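Local coordinates for protein endo-beta-1,4-xylanase Xyn10C (Pseudomonas cellulosa, PDB 1GNY) that cleaves internal linkages of the xylan backbone and, through the family 15 carbohydrate-binding module that forms this chain, binds xylan and xylooligosaccharides, at residues I26-A30 / D31-F35; F46-A49 / R50-L54; V63-S66 / A67-A71. One frame throughout, in Å; residues are numbered along the deposited sequence.

Interaction 1 of 3, residues I26-A30 / D31-F35; sequences ITYSA and DGVTF
Ile26 lies across Val33 where the two arms 26-30 and 31-35 run side by side, and its side chain can be followed outward from the backbone. CB sits 4.0 Å from Val33 CG1. The CG2 branch rests on the same valine methyl and also reaches Phe35 CB. With CG1 lodged between the backbone N and the carbonyl carbon (chi1 55°), the longer branch swings along its own strand instead, and CD1 ends 3.6 Å above the plane of the Tyr28 ring, offset toward the rim. That ring in turn lies alongside the other valine methyl, Tyr28 CE1 to Val33 CG2 being 3.8 Å, while its OH is hydrogen-bonded to Trp13 N. Met9 and Trp13 close over Val33 from neighbouring loops.

This is a beta hairpin with a two-residue loop (Ala30-Asp31), strand 27-29 returning as 32-35 through a type I turn from Ser29 to Gly32, at the margin of the six-stranded sheet, whose strand 139-149 pairs with the second arm. Thr27 and Thr34 exchange backbone bonds, Thr27 N to Thr34 O at 2.9 Å; Ser29 and Gly32 do likewise at the turn. Gly32 N approaches Ser29 O from above the carbonyl plane. Gly32 adopts a phi of 130°, where any CB would jam against the preceding carbonyl oxygen.

On the sheet face bearing Thr27, Ser29 and Thr34, a water bridges the arms: it donates to Thr27 O and, weakly, to Gly32 O, and is hydrogen-bonded to Ser29 OG and, at 2.6 Å, to Thr34 OG1. Thr34 OG1 is also hydrogen-bonded to Thr141 OG1. Asp31 N makes a weak bond to Ser29 OG at 3.3 Å.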
ATOM      1  N   ILE A  26      -8.053   5.503   9.577  1.00 11.64           N
ATOM      2  CA  ILE A  26      -7.548   6.500   8.606  1.00 11.60           C
ATOM      3  C   ILE A  26      -8.349   7.787   8.709  1.00 12.21           C
ATOM      4  O   ILE A  26      -9.433   7.819   9.302  1.00 13.39           O
ATOM      5  CB  ILE A  26      -7.536   5.966   7.130  1.00 11.76           C
ATOM      6  CG1 ILE A  26      -8.898   5.453   6.647  1.00 15.20           C
ATOM      7  CG2 ILE A  26      -6.544   4.808   7.027  1.00 11.74           C
ATOM      8  CD1 ILE A  26      -9.750   6.416   6.004  1.00 19.26           C
ATOM      9  N   THR A  27      -7.804   8.836   8.130  1.00 12.18           N
ATOM     10  CA  THR A  27      -8.514  10.136   8.027  1.00 12.39           C
ATOM     11  C   THR A  27      -8.454  10.631   6.585  1.00 12.75           C
ATOM     12  O   THR A  27      -7.371  10.708   5.991  1.00 12.23           O
ATOM     13  CB  THR A  27      -7.940  11.161   8.960  1.00 12.91           C
ATOM     14  OG1 THR A  27      -8.138  10.745  10.323  1.00 13.59           O
ATOM     15  CG2 THR A  27      -8.688  12.539   8.850  1.00 13.84           C
ATOM     16  N   TYR A  28      -9.633  10.955   6.049  1.00 13.45           N
ATOM     17  CA  TYR A  28      -9.721  11.511   4.710  1.00 12.82           C
ATOM     18  C   TYR A  28      -9.556  13.025   4.738  1.00 14.08           C
ATOM     19  O   TYR A  28     -10.004  13.715   5.686  1.00 15.44           O
ATOM     20  CB  TYR A  28     -11.081  11.195   4.078  1.00 12.93           C
ATOM     21  CG  TYR A  28     -11.376   9.760   3.755  1.00 11.80           C
ATOM     22  CD1 TYR A  28     -10.758   9.123   2.662  1.00 13.72           C
ATOM     23  CD2 TYR A  28     -12.287   9.037   4.498  1.00 14.68           C
ATOM     24  CE1 TYR A  28     -11.032   7.798   2.354  1.00 13.15           C
ATOM     25  CE2 TYR A  28     -12.608   7.733   4.157  1.00 14.70           C
ATOM     26  CZ  TYR A  28     -11.972   7.114   3.075  1.00 14.55           C
ATOM     27  OH  TYR A  28     -12.281   5.813   2.752  1.00 16.41           O
ATOM     28  N   SER A  29      -8.899  13.555   3.733  1.00 14.00           N
ATOM     29  CA  SER A  29      -8.805  15.045   3.560  1.00 15.13           C
ATOM     30  C   SER A  29      -8.779  15.346   2.061  1.00 15.01           C
ATOM     31  O   SER A  29      -8.683  14.407   1.256  1.00 15.28           O
ATOM     32  CB  SER A  29      -7.607  15.630   4.253  1.00 15.82           C
ATOM     33  OG  SER A  29      -6.423  15.309   3.569  1.00 15.45           O
ATOM     34  N   ALA A  30      -8.787  16.631   1.696  1.00 16.04           N
ATOM     35  CA  ALA A  30      -8.662  16.992   0.282  1.00 16.32           C
ATOM     36  C   ALA A  30      -7.365  16.438  -0.346  1.00 16.66           C
ATOM     37  O   ALA A  30      -7.320  16.157  -1.551  1.00 18.45           O
ATOM     38  CB  ALA A  30      -8.706  18.498   0.103  1.00 17.61           C
ATOM     39  N   ASP A  31      -6.326  16.279   0.466  1.00 17.06           N
ATOM     40  CA  ASP A  31      -5.044  15.710  -0.035  1.00 17.62           C
ATOM     41  C   ASP A  31      -5.019  14.176  -0.210  1.00 16.80           C
ATOM     42  O   ASP A  31      -4.102  13.652  -0.836  1.00 18.19           O
ATOM     43  CB  ASP A  31      -3.889  16.082   0.850  1.00 18.15           C
ATOM     44  CG  ASP A  31      -3.415  17.527   0.655  1.00 21.23           C
ATOM     45  OD1 ASP A  31      -3.988  18.275  -0.157  1.00 23.10           O
ATOM     46  OD2 ASP A  31      -2.469  18.005   1.328  1.00 27.44           O
ATOM     47  N   GLY A  32      -6.028  13.475   0.275  1.00 14.57           N
ATOM     48  CA  GLY A  32      -6.089  12.011   0.142  1.00 12.90           C
ATOM     49  C   GLY A  32      -6.386  11.274   1.441  1.00 13.15           C
ATOM     50  O   GLY A  32      -7.378  11.600   2.096  1.00 12.07           O
ATOM     51  N   VAL A  33      -5.540  10.285   1.770  1.00 12.04           N
ATOM     52  CA  VAL A  33      -5.691   9.388   2.948  1.00 11.58           C
ATOM     53  C   VAL A  33      -4.472   9.477   3.857  1.00 11.79           C
ATOM     54  O   VAL A  33      -3.356   9.310   3.371  1.00 12.76           O
ATOM     55  CB  VAL A  33      -5.905   7.922   2.490  1.00 11.46           C
ATOM     56  CG1 VAL A  33      -5.854   6.942   3.649  1.00 13.63           C
ATOM     57  CG2 VAL A  33      -7.250   7.775   1.721  1.00 11.14           C
ATOM     58  N   THR A  34      -4.696   9.684   5.152  1.00 12.53           N
ATOM     59  CA  THR A  34      -3.588   9.829   6.135  1.00 12.57           C
ATOM     60  C   THR A  34      -3.817   8.859   7.278  1.00 12.91           C
ATOM     61  O   THR A  34      -4.957   8.661   7.732  1.00 12.60           O
ATOM     62  CB  THR A  34      -3.444  11.287   6.682  1.00 12.51           C
ATOM     63  OG1 THR A  34      -3.328  12.192   5.579  1.00 12.81           O
ATOM     64  CG2 THR A  34      -2.182  11.481   7.549  1.00 15.46           C
ATOM     65  N   PHE A  35      -2.725   8.258   7.730  1.00 12.45           N
ATOM     66  CA  PHE A  35      -2.748   7.442   8.944  1.00 12.54           C
ATOM     67  C   PHE A  35      -1.595   7.794   9.897  1.00 12.68           C
ATOM     68  O   PHE A  35      -0.520   8.281   9.472  1.00 13.34           O
ATOM     69  CB  PHE A  35      -2.793   5.938   8.640  1.00 12.18           C
ATOM     70  CG  PHE A  35      -1.523   5.348   8.074  1.00 11.85           C
ATOM     71  CD1 PHE A  35      -1.298   5.349   6.683  1.00 12.20           C
ATOM     72  CD2 PHE A  35      -0.602   4.707   8.888  1.00 13.28           C
ATOM     73  CE1 PHE A  35      -0.166   4.801   6.157  1.00 13.97           C
ATOM     74  CE2 PHE A  35       0.543   4.142   8.352  1.00 14.44           C
ATOM     75  CZ  PHE A  35       0.750   4.174   6.970  1.00 13.89           C
TER
HETATM   76  O   HOH W   1      -5.707  12.695   4.712  1.00 16.33           O

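Interaction 2 of 3, residues F46-A49 / R50-L54; sequences FDIA and RPTTL
A cis-proline bend joins two sheets here: strand 42-48, part of the five-stranded sheet of this beta-sandwich module, gives way to the short strand 52-53, which pairs with 120-121. Across the bend Ile48 and Thr52 come together, methyl against methyl, with Ile48 CG2 4.0 Å from Thr52 CG2. Ile48 CG2 stands anti to the backbone N, the branch that faces the returning chain, and the same methyl lies 4.5 Å from Leu54 CD1, a looser apolar contact. Ile147 of strand 139-149 touches both Ile48 and Leu54, while Val126 backs Thr52 and Leu54, extending the small apolar cluster into the core.

Thr52 is divided in its duties. Its methyl serves the isoleucine; its OG1, set between the backbone N and the carbonyl carbon (chi1 69°), is hydrogen-bonded to Phe119 O and Gln121 NE2, which ties the buried hydroxyl to the segment around strand 120-121 and fixes the rotation that presents CG2 to Ile48.

The peptide between Arg50 and Pro51 is cis, and the backbone folds back tightly enough to bring Ala49 O within 3.3 Å of Pro51 O, two acceptors close together but not bonded to each other. The Arg50 side chain leads away from the bend, extended from CG to NE, and NH1 makes a salt bridge with Asp125 OD1. The other branch of Ile48 turns back along its own strand, where CD1 meets the edge of the Phe46 ring in its plane, 3.7 Å from Phe46 CE2.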
ATOM      1  N   PHE A  46      -7.054  -0.798   0.915  1.00 12.01           N
ATOM      2  CA  PHE A  46      -8.302  -0.766   0.162  1.00 11.82           C
ATOM      3  C   PHE A  46      -8.392  -2.110  -0.550  1.00 13.21           C
ATOM      4  O   PHE A  46      -7.420  -2.877  -0.611  1.00 13.53           O
ATOM      5  CB  PHE A  46      -8.330   0.396  -0.846  1.00 12.75           C
ATOM      6  CG  PHE A  46      -7.253   0.303  -1.892  1.00 12.77           C
ATOM      7  CD1 PHE A  46      -5.983   0.800  -1.631  1.00 15.11           C
ATOM      8  CD2 PHE A  46      -7.490  -0.347  -3.111  1.00 14.22           C
ATOM      9  CE1 PHE A  46      -4.965   0.669  -2.571  1.00 14.41           C
ATOM     10  CE2 PHE A  46      -6.466  -0.471  -4.047  1.00 14.19           C
ATOM     11  CZ  PHE A  46      -5.213   0.015  -3.768  1.00 14.59           C
ATOM     12  N   ASP A  47      -9.546  -2.369  -1.146  1.00 15.09           N
ATOM     13  CA  ASP A  47      -9.731  -3.617  -1.870  1.00 15.72           C
ATOM     14  C   ASP A  47      -9.868  -3.427  -3.371  1.00 15.64           C
ATOM     15  O   ASP A  47     -10.531  -2.499  -3.839  1.00 16.66           O
ATOM     16  CB  ASP A  47     -10.999  -4.336  -1.424  1.00 15.67           C
ATOM     17  CG  ASP A  47     -10.984  -4.703   0.006  1.00 17.14           C
ATOM     18  OD1 ASP A  47      -9.906  -5.063   0.552  1.00 16.37           O
ATOM     19  OD2 ASP A  47     -12.035  -4.691   0.665  1.00 20.01           O
ATOM     20  N   ILE A  48      -9.229  -4.304  -4.117  1.00 14.89           N
ATOM     21  CA  ILE A  48      -9.475  -4.457  -5.538  1.00 15.77           C
ATOM     22  C   ILE A  48     -10.533  -5.559  -5.616  1.00 16.02           C
ATOM     23  O   ILE A  48     -10.331  -6.705  -5.182  1.00 16.16           O
ATOM     24  CB  ILE A  48      -8.216  -4.819  -6.331  1.00 15.62           C
ATOM     25  CG1 ILE A  48      -7.228  -3.642  -6.369  1.00 16.81           C
ATOM     26  CG2 ILE A  48      -8.566  -5.252  -7.801  1.00 16.05           C
ATOM     27  CD1 ILE A  48      -7.721  -2.338  -7.046  1.00 19.44           C
ATOM     28  N   ALA A  49     -11.664  -5.212  -6.226  1.00 16.65           N
ATOM     29  CA  ALA A  49     -12.746  -6.182  -6.383  1.00 16.78           C
ATOM     30  C   ALA A  49     -12.428  -7.339  -7.336  1.00 16.99           C
ATOM     31  O   ALA A  49     -11.950  -7.139  -8.474  1.00 17.20           O
ATOM     32  CB  ALA A  49     -14.019  -5.456  -6.879  1.00 17.58           C
ATOM     33  N   ARG A  50     -12.749  -8.542  -6.875  1.00 17.33           N
ATOM     34  CA  ARG A  50     -12.596  -9.719  -7.704  1.00 17.98           C
ATOM     35  C   ARG A  50     -13.457  -9.656  -8.976  1.00 17.93           C
ATOM     36  O   ARG A  50     -14.490  -8.933  -9.035  1.00 17.45           O
ATOM     37  CB  ARG A  50     -12.966 -10.969  -6.921  1.00 18.78           C
ATOM     38  CG  ARG A  50     -14.343 -10.864  -6.261  1.00 22.79           C
ATOM     39  CD  ARG A  50     -14.821 -12.191  -5.767  1.00 29.62           C
ATOM     40  NE  ARG A  50     -15.885 -12.302  -4.810  1.00 34.38           N
ATOM     41  CZ  ARG A  50     -16.246 -11.485  -3.823  1.00 39.75           C
ATOM     42  NH1 ARG A  50     -16.174 -10.137  -3.748  1.00 40.39           N
ATOM     43  NH2 ARG A  50     -16.932 -12.142  -2.928  1.00 43.44           N
ATOM     44  N   PRO A  51     -13.015 -10.373 -10.016  1.00 17.67           N
ATOM     45  CA  PRO A  51     -11.802 -11.213 -10.082  1.00 17.31           C
ATOM     46  C   PRO A  51     -10.606 -10.369 -10.378  1.00 16.24           C
ATOM     47  O   PRO A  51     -10.758  -9.185 -10.748  1.00 17.03           O
ATOM     48  CB  PRO A  51     -12.110 -12.110 -11.271  1.00 17.79           C
ATOM     49  CG  PRO A  51     -12.839 -11.139 -12.220  1.00 16.77           C
ATOM     50  CD  PRO A  51     -13.717 -10.318 -11.315  1.00 18.48           C
ATOM     51  N   THR A  52      -9.424 -10.952 -10.224  1.00 16.32           N
ATOM     52  CA  THR A  52      -8.187 -10.228 -10.507  1.00 15.51           C
ATOM     53  C   THR A  52      -7.248 -10.946 -11.463  1.00 14.81           C
ATOM     54  O   THR A  52      -7.131 -12.181 -11.456  1.00 14.62           O
ATOM     55  CB  THR A  52      -7.394  -9.889  -9.206  1.00 15.91           C
ATOM     56  OG1 THR A  52      -6.863 -11.084  -8.594  1.00 15.92           O
ATOM     57  CG2 THR A  52      -8.317  -9.227  -8.168  1.00 17.27           C
ATOM     58  N   THR A  53      -6.590 -10.116 -12.250  1.00 14.57           N
ATOM     59  CA  THR A  53      -5.440 -10.519 -13.093  1.00 14.89           C
ATOM     60  C   THR A  53      -4.315  -9.534 -12.752  1.00 14.81           C
ATOM     61  O   THR A  53      -4.010  -8.602 -13.516  1.00 15.49           O
ATOM     62  CB  THR A  53      -5.794 -10.489 -14.564  1.00 14.57           C
ATOM     63  OG1 THR A  53      -6.866 -11.424 -14.806  1.00 15.09           O
ATOM     64  CG2 THR A  53      -4.637 -10.981 -15.426  1.00 15.53           C
ATOM     65  N   LEU A  54      -3.782  -9.732 -11.546  1.00 14.56           N
ATOM     66  CA  LEU A  54      -2.766  -8.836 -10.970  1.00 14.49           C
ATOM     67  C   LEU A  54      -1.306  -9.279 -11.105  1.00 14.93           C
ATOM     68  O   LEU A  54      -0.403  -8.513 -10.763  1.00 14.37           O
ATOM     69  CB  LEU A  54      -3.112  -8.519  -9.500  1.00 14.92           C
ATOM     70  CG  LEU A  54      -4.173  -7.461  -9.307  1.00 13.35           C
ATOM     71  CD1 LEU A  54      -4.698  -7.511  -7.845  1.00 13.85           C
ATOM     72  CD2 LEU A  54      -3.711  -6.050  -9.678  1.00 16.32           C
TER

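Interaction 3 of 3, residues V63-S66 / A67-A71; sequences VNVS and AEFKA. With NA (sodium ion), chain C.
Ser66 meets the first turn of helix 67-72 with both of its oxygens. As the N-cap, it accepts the amide of Phe69 on its side chain, Phe69 N to Ser66 OG being 3.3 Å with an angle at the hydrogen of 157°. Lys70 N donates to Ser66 O at 3.0 Å, almost straight on. OG reaches the helix amides because it sits between the backbone N and the carbonyl carbon (chi1 77°), and from there it also bonds Thr139 N of the adjoining strand. A water takes the Glu68 amide at 2.9 Å from Glu68 N and has a weak bond to Ser66 OG. Without the hydroxyl, as with an alanine here, the Phe69 and Thr139 amides are likely to lose their shared acceptor, and the start of the helix its side-chain tie to the sheet.

Just inside, Val65 CG2 lies 4.0 Å from Phe69 CD1, the two side chains crossing at a slant. Ile140 touches both, and Leu100 and Pro136 also touch the Phe69 side chain.

Further back, a sodium ion is bound by the strand leading into the cap. Asn64 OD1 binds it at 2.4 Å and Val65 O at 2.6 Å; Ala102 O and two waters are the other ligands. Asn64 ND2 is hydrogen-bonded to Asp105 OD1 and to one of the sodium-bound waters, consistent with the amide being held with its oxygen toward the metal. These protein ligands are neutral oxygens, as suits sodium, and the ion is likely to polarise the Val65 carbonyl, drawing electron density toward its oxygen.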
ATOM      1  N   VAL A  63       3.074   9.541  -2.355  1.00 13.48           N
ATOM      2  CA  VAL A  63       2.961   9.694  -0.891  1.00 13.77           C
ATOM      3  C   VAL A  63       3.682  10.913  -0.350  1.00 15.08           C
ATOM      4  O   VAL A  63       4.531  11.469  -1.027  1.00 14.95           O
ATOM      5  CB  VAL A  63       3.473   8.449  -0.117  1.00 13.64           C
ATOM      6  CG1 VAL A  63       2.764   7.198  -0.595  1.00 14.23           C
ATOM      7  CG2 VAL A  63       5.008   8.270  -0.270  1.00 15.87           C
ATOM      8  N   ASN A  64       3.292  11.338   0.844  1.00 15.43           N
ATOM      9  CA  ASN A  64       4.032  12.361   1.585  1.00 16.32           C
ATOM     10  C   ASN A  64       4.267  11.847   2.978  1.00 16.99           C
ATOM     11  O   ASN A  64       3.318  11.400   3.667  1.00 16.30           O
ATOM     12  CB  ASN A  64       3.328  13.690   1.625  1.00 17.57           C
ATOM     13  CG  ASN A  64       4.233  14.792   2.179  1.00 18.25           C
ATOM     14  OD1 ASN A  64       4.380  14.931   3.382  1.00 16.46           O
ATOM     15  ND2 ASN A  64       4.910  15.539   1.273  1.00 21.21           N
ATOM     16  N   VAL A  65       5.527  11.873   3.401  1.00 16.47           N
ATOM     17  CA  VAL A  65       5.915  11.353   4.724  1.00 18.02           C
ATOM     18  C   VAL A  65       6.245  12.502   5.693  1.00 17.13           C
ATOM     19  O   VAL A  65       6.877  13.473   5.302  1.00 16.38           O
ATOM     20  CB  VAL A  65       6.984  10.222   4.669  1.00 19.77           C
ATOM     21  CG1 VAL A  65       7.217   9.639   3.225  1.00 21.78           C
ATOM     22  CG2 VAL A  65       8.276  10.560   5.369  1.00 21.04           C
ATOM     23  N   SER A  66       5.772  12.413   6.930  1.00 16.41           N
ATOM     24  CA  SER A  66       6.013  13.494   7.903  1.00 17.14           C
ATOM     25  C   SER A  66       7.451  13.474   8.419  1.00 16.61           C
ATOM     26  O   SER A  66       8.174  12.462   8.357  1.00 15.79           O
ATOM     27  CB  SER A  66       5.058  13.434   9.107  1.00 18.26           C
ATOM     28  OG  SER A  66       5.431  12.423  10.023  1.00 18.85           O
ATOM     29  N   ALA A  67       7.849  14.612   8.969  1.00 16.97           N
ATOM     30  CA  ALA A  67       9.201  14.760   9.538  1.00 17.32           C
ATOM     31  C   ALA A  67       9.474  13.744  10.662  1.00 16.92           C
ATOM     32  O   ALA A  67      10.558  13.143  10.740  1.00 16.79           O
ATOM     33  CB  ALA A  67       9.387  16.193  10.048  1.00 17.86           C
ATOM     34  N   GLU A  68       8.482  13.544  11.532  1.00 17.01           N
ATOM     35  CA  GLU A  68       8.616  12.556  12.602  1.00 17.46           C
ATOM     36  C   GLU A  68       8.793  11.131  12.053  1.00 16.52           C
ATOM     37  O   GLU A  68       9.526  10.327  12.632  1.00 16.82           O
ATOM     38  CB  GLU A  68       7.404  12.603  13.546  1.00 18.50           C
ATOM     39  CG  GLU A  68       7.439  13.756  14.537  1.00 23.97           C
ATOM     40  CD  GLU A  68       6.143  13.881  15.341  1.00 31.72           C
ATOM     41  OE1 GLU A  68       5.091  13.348  14.922  1.00 36.75           O
ATOM     42  OE2 GLU A  68       6.166  14.513  16.421  1.00 38.33           O
ATOM     43  N   PHE A  69       8.107  10.813  10.945  1.00 15.50           N
ATOM     44  CA  PHE A  69       8.283   9.487  10.328  1.00 14.40           C
ATOM     45  C   PHE A  69       9.717   9.348   9.797  1.00 14.53           C
ATOM     46  O   PHE A  69      10.367   8.318   9.999  1.00 14.00           O
ATOM     47  CB  PHE A  69       7.268   9.189   9.216  1.00 14.19           C
ATOM     48  CG  PHE A  69       7.329   7.758   8.701  1.00 13.84           C
ATOM     49  CD1 PHE A  69       8.282   7.350   7.746  1.00 15.41           C
ATOM     50  CD2 PHE A  69       6.480   6.800   9.198  1.00 14.55           C
ATOM     51  CE1 PHE A  69       8.336   6.029   7.323  1.00 13.45           C
ATOM     52  CE2 PHE A  69       6.560   5.480   8.780  1.00 13.60           C
ATOM     53  CZ  PHE A  69       7.490   5.103   7.854  1.00 12.69           C
ATOM     54  N   LYS A  70      10.173  10.359   9.073  1.00 15.38           N
ATOM     55  CA  LYS A  70      11.559  10.303   8.559  1.00 15.42           C
ATOM     56  C   LYS A  70      12.570  10.153   9.735  1.00 16.35           C
ATOM     57  O   LYS A  70      13.508   9.321   9.653  1.00 16.29           O
ATOM     58  CB  LYS A  70      11.871  11.528   7.695  1.00 15.27           C
ATOM     59  CG  LYS A  70      13.349  11.669   7.272  1.00 15.32           C
ATOM     60  CD  LYS A  70      13.823  10.569   6.380  1.00 14.63           C
ATOM     61  CE  LYS A  70      15.272  10.845   5.910  1.00 16.79           C
ATOM     62  NZ  LYS A  70      15.835   9.744   5.034  1.00 16.62           N
ATOM     63  N   ALA A  71      12.355  10.905  10.816  1.00 16.23           N
ATOM     64  CA  ALA A  71      13.242  10.835  12.010  1.00 17.54           C
ATOM     65  C   ALA A  71      13.267   9.459  12.707  1.00 17.57           C
ATOM     66  O   ALA A  71      14.300   9.035  13.259  1.00 18.32           O
ATOM     67  CB  ALA A  71      12.897  11.927  13.038  1.00 17.80           C
TER
HETATM   68 NA    NA C1244       6.439  15.877   4.268  1.00 34.18          NA
HETATM   69  O   HOH W   2       6.628  17.735   2.210  1.00 31.91           O
HETATM   70  O   HOH W   3       6.148  15.152  11.907  1.00 23.71           O
HETATM   71  O   HOH W   4       5.961  17.089   5.718  1.00 36.61           O

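In the fold
Interactions 1 and 3 share the six-stranded sheet: strand 139-149 pairs with both 32-36 and 58-65, so the hairpin and the capped helix start lie on either side of it, with centres 15 Å apart and nearest atoms about 6 Å. Interaction 2 is farther off, 22 Å from interaction 1 and 29 Å from interaction 3 between centres, and begins on the five-stranded sheet that carries Gln81 and Gln127 of the xylan site. There Asp47 touches the sugar-binding Gln127, and the side chains of Ile48 and Gln127 are about 8 Å apart. The Ile26 side chain is about 8 Å from that of Asn16 and about 12 Å from a bound xylose; the sodium of interaction 3 lies away from the sugar site.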